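Local coordinates for MutT/nudix family protein (PDB 2FML) that is of unknown function but, as a Nudix-family protein with a winged-helix domain related to NrtR, may hydrolyse or sense a nucleotide and bind DNA, at residues L137-G140 with E145-W148. Numbering follows the deposited sequence.
Sequences LIAG and EVHW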
loop_
_atom_site.group_PDB
_atom_site.type_symbol
_atom_site.label_atom_id
_atom_site.label_comp_id
_atom_site.label_asym_id
_atom_site.label_seq_id
_atom_site.Cartn_x
_atom_site.Cartn_y
_atom_site.Cartn_z
ATOM N N LEU A 137 -2.739 5.433 -27.934
ATOM C CA LEU A 137 -3.095 4.206 -27.251
ATOM C C LEU A 137 -3.208 3.137 -28.333
ATOM O O LEU A 137 -3.715 3.428 -29.387
ATOM C CB LEU A 137 -4.441 4.415 -26.535
ATOM C CG LEU A 137 -4.537 5.526 -25.501
ATOM C CD1 LEU A 137 -5.944 5.540 -24.851
ATOM C CD2 LEU A 137 -3.446 5.359 -24.418
ATOM N N ILE A 138 -2.716 1.923 -28.086
ATOM C CA ILE A 138 -3.077 0.762 -28.928
ATOM C C ILE A 138 -3.520 -0.459 -28.111
ATOM O O ILE A 138 -2.799 -0.945 -27.240
ATOM C CB ILE A 138 -2.029 0.423 -30.017
ATOM C CG1 ILE A 138 -0.614 0.524 -29.450
ATOM C CG2 ILE A 138 -2.213 1.376 -31.238
ATOM C CD1 ILE A 138 0.425 1.188 -30.386
ATOM N N ALA A 139 -4.725 -0.930 -28.395
ATOM C CA ALA A 139 -5.279 -2.071 -27.716
ATOM C C ALA A 139 -4.378 -3.311 -27.813
ATOM O O ALA A 139 -3.731 -3.556 -28.832
ATOM C CB ALA A 139 -6.685 -2.362 -28.267
ATOM N N GLY A 140 -4.304 -4.076 -26.740
ATOM C CA GLY A 140 -3.714 -5.395 -26.823
ATOM C C GLY A 140 -4.866 -6.293 -27.217
ATOM O O GLY A 140 -5.998 -5.819 -27.410
ATOM N N GLU A 145 -11.505 -2.190 -26.772
ATOM C CA GLU A 145 -11.276 -0.771 -26.957
ATOM C C GLU A 145 -10.436 -0.307 -25.793
ATOM O O GLU A 145 -10.403 -0.944 -24.728
ATOM C CB GLU A 145 -12.568 0.011 -26.888
ATOM C CG GLU A 145 -13.644 -0.445 -27.799
ATOM C CD GLU A 145 -14.407 0.728 -28.288
ATOM O OE1 GLU A 145 -15.376 1.125 -27.588
ATOM O OE2 GLU A 145 -14.006 1.269 -29.350
ATOM N N VAL A 146 -9.758 0.801 -26.019
ATOM C CA VAL A 146 -8.914 1.434 -25.019
ATOM C C VAL A 146 -9.055 2.943 -25.255
ATOM O O VAL A 146 -8.894 3.427 -26.362
ATOM C CB VAL A 146 -7.399 0.921 -25.021
ATOM C CG1 VAL A 146 -6.652 1.353 -26.269
ATOM C CG2 VAL A 146 -6.687 1.434 -23.777
ATOM N N HIS A 147 -9.403 3.672 -24.207
ATOM C CA HIS A 147 -9.698 5.096 -24.389
ATOM C C HIS A 147 -9.307 5.824 -23.150
ATOM O O HIS A 147 -9.372 5.283 -22.033
ATOM C CB HIS A 147 -11.192 5.338 -24.602
ATOM C CG HIS A 147 -11.762 4.714 -25.836
ATOM N ND1 HIS A 147 -12.792 3.786 -25.798
ATOM C CD2 HIS A 147 -11.473 4.905 -27.151
ATOM C CE1 HIS A 147 -13.106 3.437 -27.039
ATOM N NE2 HIS A 147 -12.307 4.083 -27.873
ATOM N N TRP A 148 -8.979 7.090 -23.344
ATOM C CA TRP A 148 -8.865 8.053 -22.268
ATOM C C TRP A 148 -10.277 8.546 -21.994
ATOM O O TRP A 148 -10.860 9.247 -22.810
ATOM C CB TRP A 148 -7.979 9.238 -22.733
ATOM C CG TRP A 148 -6.503 8.934 -22.729
ATOM C CD1 TRP A 148 -5.654 8.810 -23.833
ATOM C CD2 TRP A 148 -5.678 8.737 -21.570
ATOM N NE1 TRP A 148 -4.385 8.515 -23.407
ATOM C CE2 TRP A 148 -4.365 8.488 -22.030
ATOM C CE3 TRP A 148 -5.929 8.735 -20.180
ATOM C CZ2 TRP A 148 -3.312 8.247 -21.159
ATOM C CZ3 TRP A 148 -4.876 8.510 -19.312
ATOM C CH2 TRP A 148 -3.562 8.299 -19.820
#
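With its CG anti to the carbonyl carbon (chi1 -59°) and the chain then extended through CD1, L137 reaches across to V146 and W148; the indole of W148, also anti to its carbonyl carbon at -77°, swings back to meet it. This is an apolar contact within the Nudix fold, where the loop between strands 123-131 and 143-154 turns back over the beginning of the second strand. The leucine and tryptophan side chains cross at about a right angle, and both methyls of the leucine fork reach the five-membered ring. CD1 of L137 lies 3.4 Å from CD1 of W148, in an oblique approach, and passes 3.8 Å from the backbone C of H147. Further back along the same side chain, CB of L137 packs at 3.8 Å against CG1 of V146. The same valine methyl also meets the loop past the leucine: CB of A139 is 4.2 Å from V146 CG1, and the backbone N of A139 comes to 3.7 Å from the same methyl. No hydrogen bond joins the two segments. Their backbones pair elsewhere, I138 with T97 and G140 with E96 at the C-terminal end of helix 85-97, E145 with Q62 and H147 with L60 on strand 55-63. L59 of that strand touches both L137 and V146 and so adds to the apolar patch. The indole nitrogen NE1 of W148 is hydrogen-bonded to the carbonyl oxygen of E135, just ahead of the loop segment, while CD2 of L137 rests 3.4 Å from that same NE1.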